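Local atomic coordinates of Ispd/ispf bifunctional enzyme (Campylobacter jejuni, PDB entry 1W55), a protein that catalyses two steps of isoprenoid precursor biosynthesis, transferring the cytidylyl group of CTP to methylerythritol 4-phosphate and later cyclising the phosphorylated product to methylerythritol 2,4-cyclodiphosphate with release of CMP. Residues 143-148 and 180-185; 164-169 and 173-178. All blocks are in the same frame, centred on the assembly; numbering follows the deposited sequence.

Both contacts belong to the cytidylyltransferase half of the chain. Coming from the N terminus, strand 142-145 is met first and runs into the turn at 146-148; the chain then passes through strand 149-152 and helix 153-159 to the loop 164-169. Interaction 2 closes a short loop there, across the first turn of helix 169-174. After the turn at 174-177, strand 180-184 returns to 143-148, closing interaction 1, the wider loop that encloses interaction 2 completely. Strand 119-124 pairs with both strands of interaction 1. The two contacts also touch: I180 packs on I173 and A174, and I145 on D168, tying the helix to the sheet beside the second subunit.

Interaction 1: residues 143-148 and 180-185. With EDO (1,2-ethanediol), chain F.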
# COMPACT_ATOMS: atom_id res chain seq x y z
N LYS A 143 19.28 33.18 -1.95
CA LYS A 143 17.93 32.74 -2.36
C LYS A 143 18.03 31.85 -3.60
O LYS A 143 18.69 32.22 -4.57
CB LYS A 143 17.05 33.93 -2.71
CG LYS A 143 16.35 34.57 -1.54
CD LYS A 143 15.29 35.56 -2.01
CE LYS A 143 14.86 36.49 -0.89
NZ LYS A 143 15.94 37.43 -0.47
N LEU A 144 17.37 30.69 -3.57
CA LEU A 144 17.18 29.90 -4.78
C LEU A 144 15.79 30.22 -5.32
O LEU A 144 14.79 30.05 -4.61
CB LEU A 144 17.31 28.39 -4.53
CG LEU A 144 18.62 27.89 -3.92
CD1 LEU A 144 18.57 26.38 -3.73
CD2 LEU A 144 19.87 28.30 -4.71
N ILE A 145 15.74 30.73 -6.55
CA ILE A 145 14.49 31.18 -7.12
C ILE A 145 13.82 30.07 -7.94
O ILE A 145 14.48 29.25 -8.58
CB ILE A 145 14.69 32.46 -7.99
CG1 ILE A 145 15.42 33.56 -7.20
CG2 ILE A 145 13.37 32.96 -8.51
CD1 ILE A 145 14.65 34.11 -5.97
N GLN A 146 12.50 30.06 -7.89
CA GLN A 146 11.71 29.07 -8.60
C GLN A 146 10.70 29.80 -9.46
O GLN A 146 10.68 31.04 -9.54
CB GLN A 146 11.00 28.14 -7.60
CG GLN A 146 11.93 27.29 -6.71
CD GLN A 146 11.14 26.28 -5.86
OE1 GLN A 146 10.15 26.63 -5.22
NE2 GLN A 146 11.58 25.01 -5.88
N THR A 147 9.83 29.01 -10.07
CA THR A 147 8.81 29.43 -11.02
C THR A 147 7.59 28.59 -10.54
O THR A 147 7.81 27.58 -9.86
CB THR A 147 9.40 29.01 -12.41
OG1 THR A 147 9.83 30.15 -13.16
CG2 THR A 147 8.47 28.29 -13.26
N PRO A 148 6.32 28.95 -10.81
CA PRO A 148 5.87 30.10 -11.62
C PRO A 148 6.16 31.48 -11.04
O PRO A 148 6.33 31.63 -9.83
CB PRO A 148 4.34 29.92 -11.70
CG PRO A 148 4.04 28.53 -11.17
CD PRO A 148 5.18 28.18 -10.27
N ILE A 180 10.14 43.26 -6.28
CA ILE A 180 9.88 41.83 -6.21
C ILE A 180 9.27 41.44 -4.86
O ILE A 180 9.75 41.87 -3.82
CB ILE A 180 11.19 41.03 -6.43
CG1 ILE A 180 12.05 41.65 -7.55
CG2 ILE A 180 10.89 39.52 -6.68
CD1 ILE A 180 11.42 41.63 -8.92
N TRP A 181 8.23 40.62 -4.90
CA TRP A 181 7.70 39.98 -3.69
C TRP A 181 8.10 38.50 -3.69
O TRP A 181 7.79 37.76 -4.63
CB TRP A 181 6.18 40.16 -3.60
CG TRP A 181 5.62 39.71 -2.28
CD1 TRP A 181 5.00 38.53 -2.01
CD2 TRP A 181 5.64 40.44 -1.04
NE1 TRP A 181 4.63 38.47 -0.68
CE2 TRP A 181 5.02 39.63 -0.07
CE3 TRP A 181 6.13 41.70 -0.66
CZ2 TRP A 181 4.86 40.03 1.27
CZ3 TRP A 181 5.98 42.10 0.67
CH2 TRP A 181 5.35 41.27 1.62
N PHE A 182 8.81 38.08 -2.64
CA PHE A 182 9.24 36.70 -2.49
C PHE A 182 8.26 35.89 -1.65
O PHE A 182 7.88 36.29 -0.55
CB PHE A 182 10.65 36.62 -1.91
CG PHE A 182 11.70 37.28 -2.77
CD1 PHE A 182 12.10 38.59 -2.51
CD2 PHE A 182 12.26 36.61 -3.85
CE1 PHE A 182 13.06 39.22 -3.31
CE2 PHE A 182 13.22 37.23 -4.65
CZ PHE A 182 13.62 38.55 -4.37
N VAL A 183 7.85 34.74 -2.18
CA VAL A 183 6.91 33.86 -1.52
C VAL A 183 7.67 32.56 -1.26
O VAL A 183 8.55 32.21 -2.05
CB VAL A 183 5.66 33.67 -2.44
CG1 VAL A 183 5.26 32.21 -2.60
CG2 VAL A 183 4.51 34.52 -1.97
N GLU A 184 7.38 31.86 -0.17
CA GLU A 184 8.08 30.59 0.10
C GLU A 184 7.83 29.58 -1.02
O GLU A 184 6.69 29.41 -1.47
CB GLU A 184 7.69 30.03 1.48
CG GLU A 184 8.07 28.57 1.74
CD GLU A 184 9.52 28.35 2.17
OE1 GLU A 184 10.33 29.31 2.19
OE2 GLU A 184 9.87 27.20 2.50
N GLY A 185 8.90 28.93 -1.49
CA GLY A 185 8.79 27.94 -2.55
C GLY A 185 8.45 26.54 -2.05
O GLY A 185 7.97 26.38 -0.92
C1 EDO F . 14.23 30.08 -13.49
O1 EDO F . 14.44 28.70 -13.71
C2 EDO F . 14.14 30.36 -12.01
O2 EDO F . 15.24 29.75 -11.36
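K143 lies across one face of the F182 ring and uses its whole outer half to do so: CE makes a CH-pi contact over the ring centre, 3.8 Å from the centroid, and NZ a cation-pi contact 4.5 Å from the same centroid of F182, 15° off the ring normal. The lysine chain is extended as far as CE and then bends (chi4 68°), which keeps the ammonium above the ring. I180 CG2 lies against the opposite face, offset toward the rim. At the ring edge, near its plane, I145 CD1 reaches F182 CE2 at 3.7 Å, so aliphatic groups meet the phenyl from three directions.

Past the strand ends the backbones draw closest at Q146 and G185, where Q146 OE1 lies 3.3 Å from G185 CA, while Q146 NE2 bonds to the carbonyl of E186 just beyond. I145 O accepts a 2.9 Å hydrogen bond from O2 of an ethanediol, probably left from crystallisation, which also binds K191 and D96.

K143 NZ also donates a hydrogen bond to N134 OD1 of the second subunit, its strongest polar partner. With the ring face and that amide oxygen as partners, the ammonium is held at the interface where the sheet runs on into the second subunit, an environment that would probably favour its protonated form.

Interaction 2: residues 164-169 and 173-178; sequences LEFTDD and IAAMGG
F166 and A175 make the apolar part of this contact: the far end of the phenyl ring meets the alanine methyl obliquely, with F166 CZ 3.9 Å from A175 CB. The ring also packs on T171 and A172 of helix 169-174.

The backbone part is one helical hydrogen bond, from I173 N to D169 O, 2.9 Å long and nearly straight at 168°. I173 CG1, placed beside its own backbone N by chi1 -64°, comes to 3.2 Å from D169 O and packs against the same oxygen that its amide uses.

Among the polar side chains, D168 is the N-cap: its carboxylate caps a backbone N in the first turn and also bonds to the S170 and T171 hydroxyls. The D169 carboxylate forms a salt bridge through OD1 with R76, a residue of the pocket that holds CMP.

At the other end, I173 O accepts G178 N at 3.1 Å and M176 N at 3.2 Å. G177 N bonds to A174 O at 2.9 Å, and G177 has positive phi. The result is a very short helix with an aspartate N-cap and a Schellman motif as its C-terminal stop.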
# COMPACT_ATOMS: atom_id res chain seq x y z
N LEU A 164 18.76 39.95 -23.12
CA LEU A 164 18.12 38.65 -23.23
C LEU A 164 18.88 37.55 -22.48
O LEU A 164 18.74 36.36 -22.81
CB LEU A 164 17.91 38.28 -24.71
CG LEU A 164 17.05 39.28 -25.51
CD1 LEU A 164 17.03 38.93 -26.99
CD2 LEU A 164 15.63 39.37 -24.94
N GLU A 165 19.64 37.94 -21.46
CA GLU A 165 20.49 37.01 -20.70
C GLU A 165 19.88 36.55 -19.37
O GLU A 165 20.37 35.59 -18.75
CB GLU A 165 21.87 37.63 -20.40
CG GLU A 165 22.74 37.89 -21.62
CD GLU A 165 23.43 36.63 -22.11
OE1 GLU A 165 24.57 36.37 -21.65
OE2 GLU A 165 22.84 35.90 -22.94
N PHE A 166 18.84 37.26 -18.92
CA PHE A 166 18.17 36.97 -17.65
C PHE A 166 17.69 35.51 -17.60
O PHE A 166 17.10 35.02 -18.56
CB PHE A 166 16.97 37.90 -17.46
CG PHE A 166 17.33 39.36 -17.39
CD1 PHE A 166 16.82 40.26 -18.33
CD2 PHE A 166 18.15 39.84 -16.37
CE1 PHE A 166 17.12 41.62 -18.27
CE2 PHE A 166 18.47 41.21 -16.30
CZ PHE A 166 17.95 42.09 -17.25
N THR A 167 17.99 34.83 -16.49
CA THR A 167 17.61 33.42 -16.34
C THR A 167 16.24 33.27 -15.67
O THR A 167 15.70 32.16 -15.60
CB THR A 167 18.66 32.64 -15.52
OG1 THR A 167 18.75 33.22 -14.21
CG2 THR A 167 20.08 32.80 -16.12
N ASP A 168 15.70 34.38 -15.17
CA ASP A 168 14.35 34.40 -14.63
C ASP A 168 13.73 35.78 -14.83
O ASP A 168 14.38 36.69 -15.37
CB ASP A 168 14.33 33.98 -13.15
CG ASP A 168 14.43 35.18 -12.20
OD1 ASP A 168 15.20 36.12 -12.48
OD2 ASP A 168 13.76 35.26 -11.14
N ASP A 169 12.48 35.92 -14.40
CA ASP A 169 11.74 37.16 -14.60
C ASP A 169 12.00 38.18 -13.50
O ASP A 169 11.92 39.38 -13.75
CB ASP A 169 10.25 36.86 -14.74
CG ASP A 169 9.95 35.87 -15.87
OD1 ASP A 169 10.88 35.48 -16.60
OD2 ASP A 169 8.81 35.42 -16.09
N ILE A 173 12.93 42.11 -14.12
CA ILE A 173 12.11 43.19 -13.58
C ILE A 173 12.90 44.07 -12.60
O ILE A 173 12.81 45.30 -12.67
CB ILE A 173 10.85 42.62 -12.88
CG1 ILE A 173 9.94 41.90 -13.90
CG2 ILE A 173 10.12 43.71 -12.08
CD1 ILE A 173 8.86 42.77 -14.54
N ALA A 174 13.66 43.44 -11.71
CA ALA A 174 14.47 44.14 -10.73
C ALA A 174 15.52 45.07 -11.37
O ALA A 174 15.74 46.18 -10.86
CB ALA A 174 15.15 43.16 -9.78
N ALA A 175 16.13 44.63 -12.48
CA ALA A 175 17.18 45.40 -13.17
C ALA A 175 16.68 46.72 -13.78
O ALA A 175 17.49 47.58 -14.13
CB ALA A 175 17.89 44.54 -14.22
N MET A 176 15.36 46.87 -13.92
CA MET A 176 14.79 48.13 -14.35
C MET A 176 14.12 48.88 -13.20
O MET A 176 13.28 49.76 -13.42
CB MET A 176 13.79 47.91 -15.50
CG MET A 176 14.47 47.69 -16.83
SD MET A 176 13.67 48.50 -18.22
CE MET A 176 14.85 48.04 -19.53
N GLY A 177 14.49 48.52 -11.97
CA GLY A 177 13.99 49.17 -10.78
C GLY A 177 12.66 48.68 -10.23
O GLY A 177 12.14 49.25 -9.26
N GLY A 178 12.10 47.63 -10.83
CA GLY A 178 10.86 47.03 -10.36
C GLY A 178 11.01 46.31 -9.03
O GLY A 178 12.10 45.88 -8.66